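Local coordinates for putative electron transport related protein (Corynebacterium diphtheriae, PDB 4PQ1), which probably acts as an extracytoplasmic thiol-disulfide oxidoreductase of the thioredoxin superfamily, a DsbF homologue that exchanges disulfides with substrate proteins, at residues A[12-23]-A[132-143]. Numbering follows the deposited sequence.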
loop_
_atom_site.group_PDB
_atom_site.type_symbol
_atom_site.label_atom_id
_atom_site.label_comp_id
_atom_site.label_asym_id
_atom_site.label_seq_id
_atom_site.Cartn_x
_atom_site.Cartn_y
_atom_site.Cartn_z
ATOM N N THR A 12 6.986 -9.911 11.418
ATOM C CA THR A 12 6.979 -8.666 10.642
ATOM C C THR A 12 6.314 -8.829 9.275
ATOM O O THR A 12 6.211 -7.883 8.492
ATOM C CB THR A 12 8.409 -8.132 10.428
ATOM O OG1 THR A 12 9.258 -9.208 10.004
ATOM C CG2 THR A 12 8.965 -7.513 11.710
ATOM N N GLU A 13 5.864 -10.039 8.975
ATOM C CA GLU A 13 5.153 -10.263 7.729
ATOM C C GLU A 13 4.198 -11.438 7.905
ATOM O O GLU A 13 4.437 -12.317 8.731
ATOM C CB GLU A 13 6.127 -10.510 6.576
ATOM C CG GLU A 13 7.056 -11.699 6.777
ATOM C CD GLU A 13 8.208 -11.401 7.705
ATOM O OE1 GLU A 13 8.538 -12.280 8.524
ATOM O OE2 GLU A 13 8.797 -10.287 7.617
ATOM N N ILE A 14 3.116 -11.419 7.133
ATOM C CA ILE A 14 2.070 -12.450 7.163
ATOM C C ILE A 14 1.609 -12.753 5.745
ATOM O O ILE A 14 1.428 -11.838 4.938
ATOM C CB ILE A 14 0.847 -12.003 8.006
ATOM C CG1 ILE A 14 1.272 -11.594 9.417
ATOM C CG2 ILE A 14 -0.202 -13.108 8.068
ATOM C CD1 ILE A 14 1.656 -12.779 10.295
ATOM N N PHE A 15 1.405 -14.035 5.440
ATOM C CA PHE A 15 0.925 -14.421 4.122
ATOM C C PHE A 15 -0.417 -15.140 4.219
ATOM O O PHE A 15 -0.660 -15.867 5.172
ATOM C CB PHE A 15 1.968 -15.301 3.439
ATOM C CG PHE A 15 3.270 -14.608 3.230
ATOM C CD1 PHE A 15 3.478 -13.842 2.093
ATOM C CD2 PHE A 15 4.274 -14.676 4.198
ATOM C CE1 PHE A 15 4.683 -13.169 1.907
ATOM C CE2 PHE A 15 5.476 -14.011 4.025
ATOM C CZ PHE A 15 5.685 -13.252 2.877
ATOM N N TYR A 16 -1.297 -14.921 3.247
ATOM C CA TYR A 16 -2.615 -15.559 3.269
ATOM C C TYR A 16 -2.869 -16.432 2.046
ATOM O O TYR A 16 -2.835 -15.970 0.890
ATOM C CB TYR A 16 -3.726 -14.516 3.377
ATOM C CG TYR A 16 -3.578 -13.577 4.552
ATOM C CD1 TYR A 16 -2.792 -12.430 4.459
ATOM C CD2 TYR A 16 -4.236 -13.820 5.743
ATOM C CE1 TYR A 16 -2.661 -11.563 5.522
ATOM C CE2 TYR A 16 -4.113 -12.962 6.811
ATOM C CZ TYR A 16 -3.323 -11.838 6.700
ATOM O OH TYR A 16 -3.204 -10.985 7.773
ATOM N N ASP A 17 -3.115 -17.707 2.321
ATOM C CA ASP A 17 -3.620 -18.644 1.321
ATOM C C ASP A 17 -4.963 -18.170 0.808
ATOM O O ASP A 17 -5.723 -17.535 1.542
ATOM C CB ASP A 17 -3.738 -20.025 1.925
ATOM C CG ASP A 17 -2.416 -20.529 2.449
ATOM O OD1 ASP A 17 -1.398 -20.341 1.742
ATOM O OD2 ASP A 17 -2.388 -21.087 3.569
ATOM N N GLU A 18 -5.245 -18.455 -0.456
ATOM C CA GLU A 18 -6.524 -18.079 -1.045
ATOM C C GLU A 18 -7.695 -18.453 -0.132
ATOM O O GLU A 18 -8.633 -17.673 0.041
ATOM C CB GLU A 18 -6.686 -18.741 -2.414
ATOM C CG GLU A 18 -5.411 -18.755 -3.234
ATOM C CD GLU A 18 -5.673 -18.995 -4.706
ATOM O OE1 GLU A 18 -4.704 -19.010 -5.497
ATOM O OE2 GLU A 18 -6.853 -19.152 -5.073
ATOM N N GLY A 19 -7.617 -19.638 0.468
ATOM C CA GLY A 19 -8.676 -20.144 1.325
ATOM C C GLY A 19 -9.068 -19.221 2.465
ATOM O O GLY A 19 -10.239 -19.153 2.841
ATOM N N GLU A 20 -8.099 -18.488 3.011
ATOM C CA GLU A 20 -8.357 -17.680 4.201
ATOM C C GLU A 20 -8.499 -16.200 3.903
ATOM O O GLU A 20 -8.530 -15.379 4.820
ATOM C CB GLU A 20 -7.244 -17.878 5.229
ATOM C CG GLU A 20 -5.855 -17.833 4.623
ATOM C CD GLU A 20 -4.765 -18.138 5.627
ATOM O OE1 GLU A 20 -5.013 -17.984 6.846
ATOM O OE2 GLU A 20 -3.663 -18.545 5.197
ATOM N N ARG A 21 -8.606 -15.853 2.628
ATOM C CA ARG A 21 -8.633 -14.451 2.241
ATOM C C ARG A 21 -10.023 -13.851 2.253
ATOM O O ARG A 21 -11.011 -14.520 1.931
ATOM C CB ARG A 21 -8.030 -14.268 0.854
ATOM C CG ARG A 21 -6.533 -14.303 0.836
ATOM C CD ARG A 21 -6.010 -14.193 -0.584
ATOM N NE ARG A 21 -4.728 -14.888 -0.706
ATOM C CZ ARG A 21 -4.122 -15.108 -1.858
ATOM N NH1 ARG A 21 -4.679 -14.672 -2.975
ATOM N NH2 ARG A 21 -2.968 -15.761 -1.891
ATOM N N ALA A 22 -10.086 -12.571 2.605
ATOM C CA ALA A 22 -11.314 -11.802 2.510
ATOM C C ALA A 22 -10.976 -10.449 1.900
ATOM O O ALA A 22 -9.872 -9.941 2.089
ATOM C CB ALA A 22 -11.972 -11.641 3.878
ATOM N N PRO A 23 -11.922 -9.863 1.158
ATOM C CA PRO A 23 -11.693 -8.544 0.553
ATOM C C PRO A 23 -11.549 -7.412 1.588
ATOM O O PRO A 23 -12.130 -7.497 2.675
ATOM C CB PRO A 23 -12.940 -8.338 -0.316
ATOM C CG PRO A 23 -13.995 -9.275 0.277
ATOM C CD PRO A 23 -13.231 -10.444 0.793
ATOM N N ASP A 132 -4.817 -9.274 -3.943
ATOM C CA ASP A 132 -4.945 -10.064 -5.175
ATOM C C ASP A 132 -6.023 -9.433 -6.042
ATOM O O ASP A 132 -6.466 -8.331 -5.756
ATOM C CB ASP A 132 -5.249 -11.562 -4.895
ATOM C CG ASP A 132 -6.556 -11.795 -4.132
ATOM O OD1 ASP A 132 -7.491 -10.971 -4.235
ATOM O OD2 ASP A 132 -6.652 -12.828 -3.422
ATOM N N LYS A 133 -6.484 -10.139 -7.069
ATOM C CA LYS A 133 -7.409 -9.530 -8.021
ATOM C C LYS A 133 -8.793 -9.290 -7.414
ATOM O O LYS A 133 -9.604 -8.542 -7.971
ATOM C CB LYS A 133 -7.528 -10.398 -9.275
ATOM C CG LYS A 133 -6.411 -10.186 -10.288
ATOM C CD LYS A 133 -6.607 -11.116 -11.471
ATOM C CE LYS A 133 -5.529 -10.932 -12.510
ATOM N NZ LYS A 133 -5.859 -11.695 -13.750
ATOM N N GLN A 134 -9.063 -9.923 -6.276
ATOM C CA GLN A 134 -10.334 -9.719 -5.589
ATOM C C GLN A 134 -10.126 -8.717 -4.471
ATOM O O GLN A 134 -11.010 -8.508 -3.634
ATOM C CB GLN A 134 -10.903 -11.039 -5.052
ATOM C CG GLN A 134 -11.231 -12.058 -6.142
ATOM C CD GLN A 134 -11.717 -13.369 -5.575
ATOM O OE1 GLN A 134 -12.676 -13.405 -4.799
ATOM N NE2 GLN A 134 -11.051 -14.457 -5.947
ATOM N N HIS A 135 -8.944 -8.094 -4.484
ATOM C CA HIS A 135 -8.566 -7.076 -3.521
ATOM C C HIS A 135 -8.640 -7.654 -2.117
ATOM O O HIS A 135 -9.209 -7.061 -1.208
ATOM C CB HIS A 135 -9.433 -5.819 -3.683
ATOM C CG HIS A 135 -9.151 -5.055 -4.947
ATOM N ND1 HIS A 135 -9.828 -3.902 -5.292
ATOM C CD2 HIS A 135 -8.250 -5.272 -5.941
ATOM C CE1 HIS A 135 -9.370 -3.454 -6.453
ATOM N NE2 HIS A 135 -8.412 -4.265 -6.869
ATOM N N ARG A 136 -8.017 -8.816 -1.958
ATOM C CA ARG A 136 -7.916 -9.499 -0.676
ATOM C C ARG A 136 -6.450 -9.585 -0.354
ATOM O O ARG A 136 -5.657 -9.903 -1.230
ATOM C CB ARG A 136 -8.520 -10.924 -0.734
ATOM C CG ARG A 136 -9.825 -11.047 -1.500
ATOM C CD ARG A 136 -10.280 -12.515 -1.634
ATOM N NE ARG A 136 -9.349 -13.343 -2.404
ATOM C CZ ARG A 136 -9.483 -14.662 -2.568
ATOM N NH1 ARG A 136 -10.507 -15.298 -2.011
ATOM N NH2 ARG A 136 -8.600 -15.352 -3.282
ATOM N N PRO A 137 -6.070 -9.303 0.893
ATOM C CA PRO A 137 -4.620 -9.345 1.087
ATOM C C PRO A 137 -4.050 -10.752 0.915
ATOM O O PRO A 137 -4.593 -11.718 1.434
ATOM C CB PRO A 137 -4.446 -8.828 2.518
ATOM C CG PRO A 137 -5.609 -7.911 2.713
ATOM C CD PRO A 137 -6.753 -8.605 1.997
ATOM N N ALA A 138 -2.966 -10.843 0.150
ATOM C CA ALA A 138 -2.211 -12.078 -0.008
ATOM C C ALA A 138 -0.990 -12.034 0.894
ATOM O O ALA A 138 -0.408 -13.063 1.240
ATOM C CB ALA A 138 -1.802 -12.259 -1.452
ATOM N N ALA A 139 -0.588 -10.816 1.254
ATOM C CA ALA A 139 0.580 -10.617 2.097
ATOM C C ALA A 139 0.490 -9.260 2.785
ATOM O O ALA A 139 0.077 -8.276 2.176
ATOM C CB ALA A 139 1.862 -10.726 1.273
ATOM N N VAL A 140 0.857 -9.220 4.062
ATOM C CA VAL A 140 1.024 -7.959 4.772
ATOM C C VAL A 140 2.431 -7.856 5.346
ATOM O O VAL A 140 2.886 -8.750 6.058
ATOM C CB VAL A 140 0.001 -7.796 5.909
ATOM C CG1 VAL A 140 0.231 -6.451 6.650
ATOM C CG2 VAL A 140 -1.431 -7.924 5.361
ATOM N N PHE A 141 3.117 -6.767 5.024
ATOM C CA PHE A 141 4.485 -6.547 5.481
ATOM C C PHE A 141 4.537 -5.403 6.481
ATOM O O PHE A 141 4.247 -4.257 6.124
ATOM C CB PHE A 141 5.412 -6.236 4.302
ATOM C CG PHE A 141 5.613 -7.393 3.356
ATOM C CD1 PHE A 141 6.573 -8.357 3.615
ATOM C CD2 PHE A 141 4.857 -7.501 2.192
ATOM C CE1 PHE A 141 6.761 -9.422 2.745
ATOM C CE2 PHE A 141 5.043 -8.559 1.325
ATOM C CZ PHE A 141 5.998 -9.526 1.599
ATOM N N LEU A 142 4.896 -5.715 7.727
ATOM C CA LEU A 142 4.992 -4.709 8.784
ATOM C C LEU A 142 6.449 -4.268 8.929
ATOM O O LEU A 142 7.024 -4.253 10.018
ATOM C CB LEU A 142 4.455 -5.257 10.107
ATOM C CG LEU A 142 3.020 -5.804 10.012
ATOM C CD1 LEU A 142 2.591 -6.449 11.324
ATOM C CD2 LEU A 142 2.029 -4.715 9.572
ATOM N N ARG A 143 7.031 -3.911 7.797
ATOM C CA ARG A 143 8.431 -3.615 7.708
ATOM C C ARG A 143 8.655 -3.036 6.339
ATOM O O ARG A 143 7.798 -3.165 5.470
ATOM C CB ARG A 143 9.292 -4.860 7.928
ATOM C CG ARG A 143 9.015 -5.998 6.958
ATOM C CD ARG A 143 10.184 -6.972 6.946
ATOM N NE ARG A 143 9.954 -8.155 6.126
ATOM C CZ ARG A 143 10.346 -8.284 4.864
ATOM N NH1 ARG A 143 10.987 -7.294 4.263
ATOM N NH2 ARG A 143 10.101 -9.407 4.201
HETATM O O HOH W 1 0.151 -15.436 -0.094
HETATM O O HOH W 2 -12.617 -14.635 -0.988
HETATM O O HOH W 3 -6.820 -11.865 3.329
#
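Arg21 reaches across to Asp132 with a salt bridge, NH1 to OD2 at 2.7 Å, using the anti lone pair of that oxygen. The syn lone pair is taken by Arg136 NE, so one carboxylate oxygen serves two arginines whose like charges it probably offsets. The methyl of Ala138 lies over the centre of the Arg21 guanidinium, small enough to sit 3.6 Å above the plane, with Glu18 CA over the other face. NE and NH2 of Arg21 both clasp the carbonyl oxygen of Tyr16, which fixes the rotation of the plane; only a long, many-donor side chain can span from there to Asp132. Asp132 is positioned in turn by an Asx turn, Gln134 N bonding to OD1, while Arg136 N meets the same oxygen from the opposite face.

Farther along, strand 13-15 pairs antiparallel with 139-141, Ile14 and Val140 exchanging backbone bonds. On one face Phe15 brings CD1 to 3.6 Å from Ala139 CB, a methyl small enough to let the ring lie close, and meets the Phe141 ring with planes 86° apart; helix 147-156 packs there through Val153 and Leu150. On the other, the edge of Tyr16 meets Val140 CG2. Arg143 NE forms a salt bridge with Glu13 OE2, which lies in the guanidinium plane at 2.8 Å from NE; Arg143 NH1 makes a second, to Asp149.

Ladder bonds, flanked by a salt-bridge network at one end and the Glu13-Arg143 pair at the other, thus join edge strand 13-15 of the thioredoxin-like sheet and loop 16-23 to 132-143.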